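Local coordinates for F-BAR domain only protein 1 (Danio rerio, PDB 5JP2), which binds a peptide of Eps15 through its mu homology domain and probably acts at an early step of clathrin-mediated endocytosis, at residues L82-Q85 and K86-Y89; A199-A202 and E203-R206. All blocks are in the same frame, centred on the assembly; numbering follows the deposited sequence.

Interaction 1: L82-Q85 and K86-Y89; sequences LPNQ and KLLY
Asn-84 reaches forward with its side-chain oxygen over the start of the turn that follows it, where two successive amides converge on OD1. The straighter bond comes from Leu-87, whose N lies 3.0 Å from Asn-84 OD1 with an angle of 151° at the hydrogen. This donor stands well above the plane of the Asn-84 amide, 53° out of it. Lys-86 N is nearer, 2.7 Å from Asn-84 OD1, but its N-H points poorly and the bond is weak. CG lies anti to the backbone N of Asn-84 (chi1 174°), which swings the amide over the turn. The main chain adds a further link of its own: Leu-88 N donates weakly to Asn-84 O across 3.2 Å. With this main-chain bond, the two to OD1 fit an Asx motif. The two oxygens of Asn-84 thus take N-H groups from Lys-86, Leu-87 and Leu-88, while Gln-85, Lys-86 and Leu-87 curl through a turn with roughly helical backbone angles.

The other end of the amide is also engaged, since Asn-84 ND2 donates to Ala-129 O, which leaves the rotation of the group fixed from two sides. Against ND2 rests the isobutyl group of Leu-87, with Leu-87 CD1 3.7 Å from Asn-84 ND2. Leu-88 folds back alongside the peptide, its CB 3.3 Å from Asn-84 O, and its CD1 comes within 4.4 Å of Pro-83 CB.

The turn carries the chain out of strand 80-83, an outermost strand of the large mixed sheet, and into strand 88-90 of a four-stranded antiparallel sheet. Asn-84 pairs through its backbone with Leu-130 of strand 125-137, while Leu-87 packs on Val-128 of that strand and on Ala-108 and His-112 of helix 106-119. Leu-88 turns instead to Phe-104 of strand 99-104.

Interaction 2: A199-A202 and E203-R206; sequences AWNA and EERR
The indole of Trp-200 carries the backbone N of Arg-206 over one face, 3.6 Å above the ring plane and displaced toward the rim. Arg-205 comes to the ring obliquely, with its CA 3.6 Å from Trp-200 CZ2. The guanidinium of Arg-205 has Ala-202 O over one face and Trp-200 CH2 at its edge; the indole and guanidinium planes are 31° apart, and because the ring carbon meets the edge of the guanidinium, the two do not stack. Ala-202 O and Arg-205 NH1 are 3.4 Å apart, but the angle is too poor for a hydrogen bond. Over one face of the Arg-206 guanidinium lies Glu-204 CG.

These groups decorate a tight beta hairpin between strands 199-201 and 206-210, closed by a G1 beta bulge in which Arg-205 and Arg-206 both face Asn-201. Arg-205, with its positive phi of 62°, gives weakly to Asn-201 O (2.8 Å from Arg-205 N), and Arg-206 N adds a second, also weak, bond to that oxygen. In return Asn-201 N binds Arg-206 O nearly straight at 2.9 Å.

A chi1 of 170° turns the Asn-201 amide away from its own N and over the loop, where Glu-204 N approaches OD1 nearly along the C=O axis, 2.6 Å away. Glu-204 runs beside Asn-201, pointing the same way. Outside the hairpin, Trp-200 NE1 donates to Leu-185 O, and His-187 touches both Trp-200 and Arg-205.

In the fold
Interactions 1 and 2 are both local surface contacts at turns; in each an asparagine OD1 accepts from the backbone farther along, from two N-H groups at 82-89 and from one at 199-206. They belong to opposite sides of the chain's centre, with their own centres about 44 Å apart. Both reach the large mixed sheet at its outermost strands, 80-83 and 199-201. At residues 82-89 the chain leaves that sheet for another, and buried Leu-87 ties the turn to a helix and a strand. At residues 199-206 it doubles back into the adjacent strand of the same sheet; nothing there is buried, and aromatic and charged side chains take the place of the leucines.

Interaction 1: L82-Q85 and K86-Y89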
loop_
_atom_site.group_PDB
_atom_site.type_symbol
_atom_site.label_atom_id
_atom_site.label_comp_id
_atom_site.label_asym_id
_atom_site.label_seq_id
_atom_site.Cartn_x
_atom_site.Cartn_y
_atom_site.Cartn_z
ATOM N N LEU B 82 2.404 -10.897 -11.551
ATOM C CA LEU B 82 1.633 -12.134 -11.630
ATOM C C LEU B 82 0.208 -11.826 -12.057
ATOM O O LEU B 82 -0.682 -11.659 -11.217
ATOM C CB LEU B 82 1.635 -12.897 -10.313
ATOM C CG LEU B 82 2.923 -13.654 -10.018
ATOM C CD1 LEU B 82 2.818 -14.375 -8.691
ATOM C CD2 LEU B 82 3.209 -14.627 -11.143
ATOM N N PRO B 83 -0.047 -11.758 -13.358
ATOM C CA PRO B 83 -1.403 -11.484 -13.828
ATOM C C PRO B 83 -2.337 -12.635 -13.523
ATOM O O PRO B 83 -1.925 -13.776 -13.336
ATOM C CB PRO B 83 -1.230 -11.311 -15.336
ATOM C CG PRO B 83 0.235 -11.253 -15.569
ATOM C CD PRO B 83 0.872 -11.990 -14.474
ATOM N N ASN B 84 -3.619 -12.324 -13.486
ATOM C CA ASN B 84 -4.612 -13.369 -13.310
ATOM C C ASN B 84 -4.761 -14.072 -14.644
ATOM O O ASN B 84 -5.274 -13.488 -15.597
ATOM C CB ASN B 84 -5.941 -12.783 -12.846
ATOM C CG ASN B 84 -7.044 -13.806 -12.777
ATOM O OD1 ASN B 84 -7.068 -14.764 -13.527
ATOM N ND2 ASN B 84 -7.966 -13.609 -11.857
ATOM N N GLN B 85 -4.365 -15.331 -14.702
ATOM C CA GLN B 85 -4.328 -16.036 -15.969
ATOM C C GLN B 85 -5.634 -16.744 -16.253
ATOM O O GLN B 85 -5.826 -17.255 -17.343
ATOM C CB GLN B 85 -3.179 -17.035 -15.983
ATOM C CG GLN B 85 -1.852 -16.425 -16.343
ATOM C CD GLN B 85 -0.778 -17.471 -16.460
ATOM O OE1 GLN B 85 -0.535 -18.229 -15.523
ATOM N NE2 GLN B 85 -0.132 -17.529 -17.616
ATOM N N LYS B 86 -6.522 -16.786 -15.282
ATOM C CA LYS B 86 -7.881 -17.228 -15.518
ATOM C C LYS B 86 -8.612 -16.255 -16.438
ATOM O O LYS B 86 -9.321 -16.671 -17.357
ATOM C CB LYS B 86 -8.592 -17.325 -14.175
ATOM C CG LYS B 86 -8.019 -18.338 -13.224
ATOM C CD LYS B 86 -8.794 -18.332 -11.910
ATOM C CE LYS B 86 -10.071 -19.149 -11.918
ATOM N NZ LYS B 86 -10.832 -18.913 -10.646
ATOM N N LEU B 87 -8.497 -14.955 -16.167
ATOM C CA LEU B 87 -9.285 -13.947 -16.855
ATOM C C LEU B 87 -8.559 -13.100 -17.898
ATOM O O LEU B 87 -9.235 -12.368 -18.625
ATOM C CB LEU B 87 -9.909 -13.025 -15.816
ATOM C CG LEU B 87 -10.679 -13.763 -14.718
ATOM C CD1 LEU B 87 -11.147 -12.830 -13.677
ATOM C CD2 LEU B 87 -11.860 -14.486 -15.287
ATOM N N LEU B 88 -7.240 -13.177 -18.049
ATOM C CA LEU B 88 -6.571 -12.156 -18.845
ATOM C C LEU B 88 -5.691 -12.723 -19.942
ATOM O O LEU B 88 -5.174 -13.836 -19.852
ATOM C CB LEU B 88 -5.713 -11.236 -17.985
ATOM C CG LEU B 88 -6.397 -10.405 -16.908
ATOM C CD1 LEU B 88 -5.325 -9.803 -16.049
ATOM C CD2 LEU B 88 -7.272 -9.323 -17.534
ATOM N N TYR B 89 -5.545 -11.911 -20.989
ATOM C CA TYR B 89 -4.628 -12.124 -22.097
ATOM C C TYR B 89 -3.556 -11.049 -22.090
ATOM O O TYR B 89 -3.726 -9.992 -21.489
ATOM C CB TYR B 89 -5.341 -12.065 -23.445
ATOM C CG TYR B 89 -6.372 -13.133 -23.670
ATOM C CD1 TYR B 89 -6.025 -14.472 -23.622
ATOM C CD2 TYR B 89 -7.687 -12.807 -23.964
ATOM C CE1 TYR B 89 -6.956 -15.459 -23.845
ATOM C CE2 TYR B 89 -8.631 -13.795 -24.188
ATOM C CZ TYR B 89 -8.252 -15.118 -24.126
ATOM O OH TYR B 89 -9.170 -16.107 -24.341
#

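Interaction 2: A199-A202 and E203-R206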
loop_
_atom_site.group_PDB
_atom_site.type_symbol
_atom_site.label_atom_id
_atom_site.label_comp_id
_atom_site.label_asym_id
_atom_site.label_seq_id
_atom_site.Cartn_x
_atom_site.Cartn_y
_atom_site.Cartn_z
ATOM N N ALA B 199 3.434 6.109 25.727
ATOM C CA ALA B 199 2.672 5.170 26.519
ATOM C C ALA B 199 3.369 3.819 26.480
ATOM O O ALA B 199 4.098 3.514 25.540
ATOM C CB ALA B 199 1.248 5.057 25.988
ATOM N N TRP B 200 3.166 3.018 27.518
ATOM C CA TRP B 200 3.673 1.655 27.554
ATOM C C TRP B 200 2.488 0.705 27.515
ATOM O O TRP B 200 1.650 0.721 28.412
ATOM C CB TRP B 200 4.536 1.409 28.786
ATOM C CG TRP B 200 5.310 0.134 28.690
ATOM C CD1 TRP B 200 6.462 -0.080 27.992
ATOM C CD2 TRP B 200 4.979 -1.113 29.300
ATOM N NE1 TRP B 200 6.867 -1.382 28.129
ATOM C CE2 TRP B 200 5.974 -2.037 28.931
ATOM C CE3 TRP B 200 3.939 -1.539 30.128
ATOM C CZ2 TRP B 200 5.955 -3.353 29.358
ATOM C CZ3 TRP B 200 3.927 -2.838 30.550
ATOM C CH2 TRP B 200 4.923 -3.733 30.167
ATOM N N ASN B 201 2.407 -0.096 26.470
ATOM C CA ASN B 201 1.292 -1.006 26.281
ATOM C C ASN B 201 1.648 -2.308 26.981
ATOM O O ASN B 201 2.664 -2.924 26.658
ATOM C CB ASN B 201 1.019 -1.230 24.793
ATOM C CG ASN B 201 0.025 -2.345 24.542
ATOM O OD1 ASN B 201 0.391 -3.504 24.406
ATOM N ND2 ASN B 201 -1.245 -1.989 24.475
ATOM N N ALA B 202 0.851 -2.696 27.971
ATOM C CA ALA B 202 1.230 -3.845 28.781
ATOM C C ALA B 202 0.995 -5.165 28.074
ATOM O O ALA B 202 1.739 -6.118 28.302
ATOM C CB ALA B 202 0.475 -3.832 30.105
ATOM N N GLU B 203 -0.023 -5.250 27.226
ATOM C CA GLU B 203 -0.265 -6.482 26.485
ATOM C C GLU B 203 0.924 -6.837 25.598
ATOM O O GLU B 203 1.442 -7.953 25.657
ATOM C CB GLU B 203 -1.552 -6.360 25.675
ATOM C CG GLU B 203 -2.800 -6.481 26.531
ATOM C CD GLU B 203 -4.001 -5.770 25.944
ATOM O OE1 GLU B 203 -3.813 -4.819 25.158
ATOM O OE2 GLU B 203 -5.139 -6.161 26.276
ATOM N N GLU B 204 1.329 -5.923 24.726
ATOM C CA GLU B 204 2.428 -6.176 23.806
ATOM C C GLU B 204 3.802 -5.851 24.376
ATOM O O GLU B 204 4.803 -6.256 23.783
ATOM C CB GLU B 204 2.218 -5.392 22.506
ATOM C CG GLU B 204 0.787 -5.423 21.969
ATOM C CD GLU B 204 0.195 -6.824 21.883
ATOM O OE1 GLU B 204 0.917 -7.763 21.487
ATOM O OE2 GLU B 204 -1.000 -6.985 22.213
ATOM N N ARG B 205 3.878 -5.125 25.489
ATOM C CA ARG B 205 5.138 -4.771 26.143
ATOM C C ARG B 205 6.016 -3.924 25.220
ATOM O O ARG B 205 7.094 -4.326 24.785
ATOM C CB ARG B 205 5.893 -6.019 26.612
ATOM C CG ARG B 205 5.025 -7.055 27.284
ATOM C CD ARG B 205 5.846 -8.021 28.103
ATOM N NE ARG B 205 5.021 -9.074 28.689
ATOM C CZ ARG B 205 4.187 -8.899 29.710
ATOM N NH1 ARG B 205 4.046 -7.703 30.268
ATOM N NH2 ARG B 205 3.480 -9.922 30.170
ATOM N N ARG B 206 5.541 -2.709 24.964
ATOM C CA ARG B 206 6.241 -1.839 24.035
ATOM C C ARG B 206 5.875 -0.388 24.300
ATOM O O ARG B 206 4.810 -0.082 24.828
ATOM C CB ARG B 206 5.946 -2.217 22.585
ATOM C CG ARG B 206 4.495 -2.152 22.231
ATOM C CD ARG B 206 4.216 -2.834 20.903
ATOM N NE ARG B 206 2.814 -2.682 20.521
ATOM C CZ ARG B 206 2.274 -3.198 19.423
ATOM N NH1 ARG B 206 3.013 -3.910 18.585
ATOM N NH2 ARG B 206 0.991 -3.006 19.166
#